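Local coordinates for protein glucosamine-6-phosphate deaminase (Thermotoga maritima, PDB 1J5X) that is a SIS-domain protein with two alpha/beta halves, each built on a parallel sheet, at residues L106-L118 with K332-L342. Numbering follows the deposited sequence.
Sequences LFSRTGNTTEVLL and KPPHLEKTVVL
Lys338 and Thr339 of the C-terminal tail lie against Arg109 and Thr110, in the loop that joins strand 102-107 to helix 114-125 of a SIS domain, an alpha/beta fold built on a five-stranded parallel sheet. The tail, which follows helix 313-326, thus comes back to the strand-to-helix loop of that sheet. A long aliphatic chain suits position 338, and it can be followed outward: CB of Lys338 passes CG2 of Thr110, CG lies beside NH2 of Arg109, CD comes within 3.5 Å of the Thr110 methyl CG2, and CE rests over the centre of one face of the Arg109 guanidinium, 3.7 Å above its plane. NZ then finds the carbonyl oxygen of Glu155, while the Glu155 carboxylate pairs with NH1 of Arg109, which probably offsets the approach of two positive groups. At the guanidinium edge, in plane, a water links NH2 of Arg109 to the Lys338 carbonyl oxygen. Threonine suits position 110 because it offers both a methyl and a hydroxyl: Thr110 CG2 faces Lys338, while Thr110 OG1 hydrogen-bonds Thr339 OG1 at 2.7 Å. The Thr339 methyl, CG2, packs on CB of Asn112. Farther along, the first turn of helix 114-125 receives the tail's backbone: N of Thr114 donates to O of Val340 at 3.3 Å. Beyond it, CD1 of Leu342 lies against CG of Glu115, aliphatic on aliphatic, as the Glu115 carboxylate takes a bond from a water that also donates to Val340 O. Thr114 works in both directions, its OG1 accepting the Leu342 N-H, with 3.1 Å between Thr114 OG1 and Leu342 N.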
ATOM      1  N   LEU A 106       8.973   5.978  10.910  1.00 17.23           N
ATOM      2  CA  LEU A 106       8.055   5.150  11.752  1.00 18.58           C
ATOM      3  C   LEU A 106       6.592   5.498  11.336  1.00 19.15           C
ATOM      4  O   LEU A 106       6.236   6.674  11.281  1.00 20.82           O
ATOM      5  CB  LEU A 106       8.276   5.519  13.239  1.00 19.66           C
ATOM      6  CG  LEU A 106       9.488   5.011  14.030  1.00 26.18           C
ATOM      7  CD1 LEU A 106       9.261   3.611  14.473  1.00 28.70           C
ATOM      8  CD2 LEU A 106      10.764   5.135  13.199  1.00 23.83           C
ATOM      9  N   PHE A 107       5.782   4.496  11.005  1.00 16.75           N
ATOM     10  CA  PHE A 107       4.421   4.722  10.537  1.00 18.37           C
ATOM     11  C   PHE A 107       3.365   4.214  11.514  1.00 16.65           C
ATOM     12  O   PHE A 107       3.397   3.062  11.920  1.00 18.86           O
ATOM     13  CB  PHE A 107       4.157   3.971   9.231  1.00 17.56           C
ATOM     14  CG  PHE A 107       5.062   4.362   8.087  1.00 19.48           C
ATOM     15  CD1 PHE A 107       6.373   3.905   8.038  1.00 17.90           C
ATOM     16  CD2 PHE A 107       4.588   5.205   7.067  1.00 20.50           C
ATOM     17  CE1 PHE A 107       7.220   4.295   6.980  1.00 16.16           C
ATOM     18  CE2 PHE A 107       5.421   5.613   5.976  1.00 19.77           C
ATOM     19  CZ  PHE A 107       6.751   5.153   5.938  1.00 16.68           C
ATOM     20  N   SER A 108       2.430   5.079  11.859  1.00 19.57           N
ATOM     21  CA  SER A 108       1.290   4.635  12.716  1.00 17.56           C
ATOM     22  C   SER A 108       0.241   5.717  12.423  1.00 17.73           C
ATOM     23  O   SER A 108       0.416   6.859  12.826  1.00 18.53           O
ATOM     24  CB  SER A 108       1.646   4.674  14.221  1.00 23.06           C
ATOM     25  OG  SER A 108       0.399   4.456  14.953  1.00 17.86           O
ATOM     26  N   ARG A 109      -0.798   5.324  11.725  1.00 19.84           N
ATOM     27  CA  ARG A 109      -1.868   6.253  11.339  1.00 20.48           C
ATOM     28  C   ARG A 109      -2.417   6.972  12.578  1.00 21.09           C
ATOM     29  O   ARG A 109      -2.455   8.199  12.607  1.00 19.85           O
ATOM     30  CB  ARG A 109      -2.974   5.475  10.662  1.00 20.75           C
ATOM     31  CG  ARG A 109      -4.194   6.346  10.269  1.00 22.08           C
ATOM     32  CD  ARG A 109      -5.196   5.537   9.468  1.00 26.19           C
ATOM     33  NE  ARG A 109      -5.610   4.290  10.122  1.00 29.48           N
ATOM     34  CZ  ARG A 109      -6.780   3.689   9.910  1.00 31.31           C
ATOM     35  NH1 ARG A 109      -7.658   4.228   9.081  1.00 26.91           N
ATOM     36  NH2 ARG A 109      -7.049   2.516  10.472  1.00 28.87           N
ATOM     37  N   THR A 110      -2.824   6.200  13.601  1.00 20.66           N
ATOM     38  CA  THR A 110      -3.395   6.839  14.826  1.00 22.40           C
ATOM     39  C   THR A 110      -2.292   7.450  15.677  1.00 21.44           C
ATOM     40  O   THR A 110      -2.524   8.315  16.546  1.00 23.44           O
ATOM     41  CB  THR A 110      -4.192   5.827  15.732  1.00 22.48           C
ATOM     42  OG1 THR A 110      -3.284   4.854  16.253  1.00 25.28           O
ATOM     43  CG2 THR A 110      -5.340   5.152  14.959  1.00 26.14           C
ATOM     44  N   GLY A 111      -1.053   7.008  15.424  1.00 19.11           N
ATOM     45  CA  GLY A 111       0.107   7.514  16.161  1.00 16.74           C
ATOM     46  C   GLY A 111       0.262   6.928  17.574  1.00 16.83           C
ATOM     47  O   GLY A 111       1.141   7.311  18.311  1.00 18.47           O
ATOM     48  N   ASN A 112      -0.572   5.965  17.923  1.00 17.68           N
ATOM     49  CA  ASN A 112      -0.495   5.427  19.275  1.00 21.25           C
ATOM     50  C   ASN A 112      -0.237   3.904  19.315  1.00 21.61           C
ATOM     51  O   ASN A 112      -0.278   3.277  20.386  1.00 21.31           O
ATOM     52  CB  ASN A 112      -1.789   5.810  20.044  1.00 20.55           C
ATOM     53  CG  ASN A 112      -1.829   7.298  20.399  1.00 19.61           C
ATOM     54  OD1 ASN A 112      -0.694   7.862  20.771  1.00 19.42           O
ATOM     55  ND2 ASN A 112      -2.921   7.925  20.378  1.00 27.31           N
ATOM     56  N   THR A 113       0.090   3.336  18.152  1.00 20.30           N
ATOM     57  CA  THR A 113       0.380   1.890  18.029  1.00 21.82           C
ATOM     58  C   THR A 113       1.553   1.537  18.944  1.00 19.42           C
ATOM     59  O   THR A 113       2.668   2.030  18.776  1.00 19.53           O
ATOM     60  CB  THR A 113       0.701   1.542  16.553  1.00 20.71           C
ATOM     61  OG1 THR A 113      -0.367   2.042  15.742  1.00 24.21           O
ATOM     62  CG2 THR A 113       0.808   0.039  16.355  1.00 22.19           C
ATOM     63  N   THR A 114       1.272   0.699  19.943  1.00 21.02           N
ATOM     64  CA  THR A 114       2.293   0.373  20.935  1.00 20.78           C
ATOM     65  C   THR A 114       3.630  -0.096  20.369  1.00 17.02           C
ATOM     66  O   THR A 114       4.678   0.390  20.784  1.00 17.62           O
ATOM     67  CB  THR A 114       1.807  -0.679  21.910  1.00 24.66           C
ATOM     68  OG1 THR A 114       0.510  -0.309  22.452  1.00 25.71           O
ATOM     69  CG2 THR A 114       2.800  -0.762  23.045  1.00 25.13           C
ATOM     70  N   GLU A 115       3.563  -1.020  19.421  1.00 18.19           N
ATOM     71  CA  GLU A 115       4.790  -1.548  18.816  1.00 18.58           C
ATOM     72  C   GLU A 115       5.616  -0.458  18.125  1.00 17.99           C
ATOM     73  O   GLU A 115       6.835  -0.499  18.147  1.00 18.01           O
ATOM     74  CB  GLU A 115       4.389  -2.643  17.835  1.00 17.00           C
ATOM     75  CG  GLU A 115       3.926  -3.896  18.537  1.00 18.18           C
ATOM     76  CD  GLU A 115       3.138  -4.764  17.587  1.00 23.23           C
ATOM     77  OE1 GLU A 115       3.793  -5.324  16.660  1.00 22.45           O
ATOM     78  OE2 GLU A 115       1.890  -4.868  17.700  1.00 24.83           O
ATOM     79  N   VAL A 116       4.944   0.542  17.541  1.00 19.12           N
ATOM     80  CA  VAL A 116       5.657   1.597  16.807  1.00 17.66           C
ATOM     81  C   VAL A 116       6.310   2.521  17.799  1.00 18.25           C
ATOM     82  O   VAL A 116       7.403   3.016  17.561  1.00 15.33           O
ATOM     83  CB  VAL A 116       4.670   2.361  15.857  1.00 17.75           C
ATOM     84  CG1 VAL A 116       5.401   3.521  15.106  1.00 17.65           C
ATOM     85  CG2 VAL A 116       4.127   1.386  14.860  1.00 16.42           C
ATOM     86  N   LEU A 117       5.614   2.783  18.936  1.00 17.92           N
ATOM     87  CA  LEU A 117       6.201   3.627  19.956  1.00 18.65           C
ATOM     88  C   LEU A 117       7.385   2.909  20.634  1.00 16.88           C
ATOM     89  O   LEU A 117       8.413   3.519  20.996  1.00 18.07           O
ATOM     90  CB  LEU A 117       5.118   4.014  21.003  1.00 22.29           C
ATOM     91  CG  LEU A 117       4.147   5.008  20.338  1.00 24.68           C
ATOM     92  CD1 LEU A 117       2.929   5.183  21.336  1.00 30.41           C
ATOM     93  CD2 LEU A 117       4.868   6.327  20.078  1.00 27.56           C
ATOM     94  N   LEU A 118       7.257   1.602  20.814  1.00 18.17           N
ATOM     95  CA  LEU A 118       8.388   0.890  21.415  1.00 18.24           C
ATOM     96  C   LEU A 118       9.556   0.926  20.442  1.00 19.30           C
ATOM     97  O   LEU A 118      10.714   1.117  20.848  1.00 17.21           O
ATOM     98  CB  LEU A 118       8.042  -0.560  21.697  1.00 20.26           C
ATOM     99  CG  LEU A 118       7.025  -0.711  22.855  1.00 20.43           C
ATOM    100  CD1 LEU A 118       6.476  -2.136  22.900  1.00 23.95           C
ATOM    101  CD2 LEU A 118       7.723  -0.356  24.163  1.00 25.75           C
ATOM    102  N   LYS A 332     -17.093  -2.921   9.613  1.00 30.96           N
ATOM    103  CA  LYS A 332     -17.063  -3.642  10.910  1.00 34.59           C
ATOM    104  C   LYS A 332     -16.339  -4.961  10.792  1.00 34.13           C
ATOM    105  O   LYS A 332     -16.934  -6.033  10.993  1.00 35.32           O
ATOM    106  CB  LYS A 332     -18.491  -3.958  11.365  1.00 33.86           C
ATOM    107  CG  LYS A 332     -19.438  -2.787  11.310  1.00 41.45           C
ATOM    108  CD  LYS A 332     -19.039  -1.745  12.332  1.00 44.55           C
ATOM    109  CE  LYS A 332     -20.208  -0.817  12.685  1.00 47.62           C
ATOM    110  NZ  LYS A 332     -19.818   0.073  13.838  1.00 50.82           N
ATOM    111  N   PRO A 333     -15.046  -4.920  10.468  1.00 32.51           N
ATOM    112  CA  PRO A 333     -14.360  -6.207  10.358  1.00 33.36           C
ATOM    113  C   PRO A 333     -14.334  -6.866  11.755  1.00 32.46           C
ATOM    114  O   PRO A 333     -14.108  -6.186  12.742  1.00 29.03           O
ATOM    115  CB  PRO A 333     -12.934  -5.822   9.915  1.00 34.25           C
ATOM    116  CG  PRO A 333     -13.011  -4.355   9.580  1.00 33.81           C
ATOM    117  CD  PRO A 333     -14.110  -3.787  10.435  1.00 33.89           C
ATOM    118  N   PRO A 334     -14.566  -8.172  11.836  1.00 32.98           N
ATOM    119  CA  PRO A 334     -14.538  -8.831  13.149  1.00 34.56           C
ATOM    120  C   PRO A 334     -13.183  -8.616  13.819  1.00 36.57           C
ATOM    121  O   PRO A 334     -12.163  -8.609  13.135  1.00 36.32           O
ATOM    122  CB  PRO A 334     -14.663 -10.308  12.818  1.00 33.66           C
ATOM    123  CG  PRO A 334     -15.064 -10.393  11.422  1.00 36.37           C
ATOM    124  CD  PRO A 334     -14.575  -9.159  10.751  1.00 35.18           C
ATOM    125  N   HIS A 335     -13.190  -8.477  15.142  1.00 38.32           N
ATOM    126  CA  HIS A 335     -11.984  -8.355  16.000  1.00 38.55           C
ATOM    127  C   HIS A 335     -10.981  -7.215  15.880  1.00 37.77           C
ATOM    128  O   HIS A 335     -10.097  -7.088  16.743  1.00 38.16           O
ATOM    129  CB  HIS A 335     -11.149  -9.633  15.928  1.00 37.00           C
ATOM    130  CG  HIS A 335     -11.905 -10.856  15.514  1.00 37.82           C
ATOM    131  ND1 HIS A 335     -13.040 -11.296  16.170  1.00 37.58           N
ATOM    132  CD2 HIS A 335     -11.654 -11.767  14.539  1.00 37.61           C
ATOM    133  CE1 HIS A 335     -13.451 -12.427  15.613  1.00 36.55           C
ATOM    134  NE2 HIS A 335     -12.627 -12.734  14.620  1.00 39.64           N
ATOM    135  N   LEU A 336     -11.075  -6.409  14.826  1.00 35.92           N
ATOM    136  CA  LEU A 336     -10.121  -5.318  14.626  1.00 35.31           C
ATOM    137  C   LEU A 336     -10.329  -4.042  15.411  1.00 37.43           C
ATOM    138  O   LEU A 336     -11.460  -3.640  15.650  1.00 36.00           O
ATOM    139  CB  LEU A 336     -10.075  -4.928  13.155  1.00 29.78           C
ATOM    140  CG  LEU A 336      -9.738  -6.074  12.185  1.00 30.31           C
ATOM    141  CD1 LEU A 336      -9.425  -5.464  10.829  1.00 28.24           C
ATOM    142  CD2 LEU A 336      -8.574  -6.902  12.691  1.00 26.13           C
ATOM    143  N   GLU A 337      -9.214  -3.366  15.719  1.00 38.53           N
ATOM    144  CA  GLU A 337      -9.203  -2.100  16.457  1.00 39.90           C
ATOM    145  C   GLU A 337      -8.388  -1.057  15.685  1.00 39.26           C
ATOM    146  O   GLU A 337      -7.378  -1.405  15.073  1.00 41.51           O
ATOM    147  CB  GLU A 337      -8.547  -2.301  17.824  1.00 44.17           C
ATOM    148  CG  GLU A 337      -9.161  -3.393  18.686  1.00 51.45           C
ATOM    149  CD  GLU A 337      -8.334  -3.650  19.945  1.00 55.78           C
ATOM    150  OE1 GLU A 337      -7.223  -4.231  19.823  1.00 59.41           O
ATOM    151  OE2 GLU A 337      -8.780  -3.259  21.054  1.00 59.22           O
ATOM    152  N   LYS A 338      -8.765   0.217  15.715  1.00 36.14           N
ATOM    153  CA  LYS A 338      -7.947   1.194  14.961  1.00 35.39           C
ATOM    154  C   LYS A 338      -6.527   1.254  15.534  1.00 34.64           C
ATOM    155  O   LYS A 338      -5.522   1.198  14.801  1.00 35.39           O
ATOM    156  CB  LYS A 338      -8.581   2.586  15.002  1.00 36.15           C
ATOM    157  CG  LYS A 338      -8.623   3.323  13.646  1.00 36.85           C
ATOM    158  CD  LYS A 338      -8.668   4.847  13.813  1.00 34.95           C
ATOM    159  CE  LYS A 338      -8.879   5.554  12.455  1.00 37.88           C
ATOM    160  NZ  LYS A 338      -8.785   7.051  12.519  1.00 34.79           N
ATOM    161  N   THR A 339      -6.423   1.370  16.853  1.00 32.49           N
ATOM    162  CA  THR A 339      -5.114   1.431  17.482  1.00 29.97           C
ATOM    163  C   THR A 339      -4.858   0.095  18.158  1.00 32.53           C
ATOM    164  O   THR A 339      -5.632  -0.309  19.058  1.00 28.81           O
ATOM    165  CB  THR A 339      -5.016   2.564  18.520  1.00 31.13           C
ATOM    166  OG1 THR A 339      -5.196   3.815  17.864  1.00 32.78           O
ATOM    167  CG2 THR A 339      -3.627   2.612  19.159  1.00 29.68           C
ATOM    168  N   VAL A 340      -3.808  -0.615  17.714  1.00 29.02           N
ATOM    169  CA  VAL A 340      -3.445  -1.905  18.310  1.00 31.64           C
ATOM    170  C   VAL A 340      -2.460  -1.629  19.472  1.00 32.49           C
ATOM    171  O   VAL A 340      -1.341  -1.141  19.284  1.00 27.61           O
ATOM    172  CB  VAL A 340      -2.836  -2.850  17.235  1.00 30.57           C
ATOM    173  CG1 VAL A 340      -2.359  -4.138  17.866  1.00 34.07           C
ATOM    174  CG2 VAL A 340      -3.891  -3.133  16.142  1.00 31.50           C
ATOM    175  N   VAL A 341      -2.904  -1.953  20.683  1.00 34.21           N
ATOM    176  CA  VAL A 341      -2.167  -1.668  21.929  1.00 39.50           C
ATOM    177  C   VAL A 341      -1.872  -2.912  22.747  1.00 41.85           C
ATOM    178  O   VAL A 341      -2.809  -3.628  23.114  1.00 43.41           O
ATOM    179  CB  VAL A 341      -3.003  -0.725  22.836  1.00 40.48           C
ATOM    180  CG1 VAL A 341      -2.278  -0.446  24.170  1.00 44.00           C
ATOM    181  CG2 VAL A 341      -3.300   0.578  22.081  1.00 41.85           C
ATOM    182  N   LEU A 342      -0.592  -3.149  23.057  1.00 42.49           N
ATOM    183  CA  LEU A 342      -0.187  -4.333  23.823  1.00 44.65           C
ATOM    184  C   LEU A 342      -0.083  -4.027  25.328  1.00 46.59           C
ATOM    185  O   LEU A 342      -0.034  -2.811  25.689  1.00 46.96           O
ATOM    186  CB  LEU A 342       1.172  -4.837  23.347  1.00 42.53           C
ATOM    187  CG  LEU A 342       1.318  -5.170  21.869  1.00 42.36           C
ATOM    188  CD1 LEU A 342       2.735  -5.598  21.626  1.00 42.53           C
ATOM    189  CD2 LEU A 342       0.340  -6.272  21.473  1.00 42.90           C
ATOM    190  OXT LEU A 342      -0.011  -5.018  26.104  1.00 46.78           O
TER
HETATM  191  O   HOH W   1      -4.725   2.022  12.178  1.00 37.90           O
HETATM  192  O   HOH W   2      -2.606   0.510  15.476  1.00 28.59           O
HETATM  193  O   HOH W   3       1.035  -2.469  18.830  1.00 23.08           O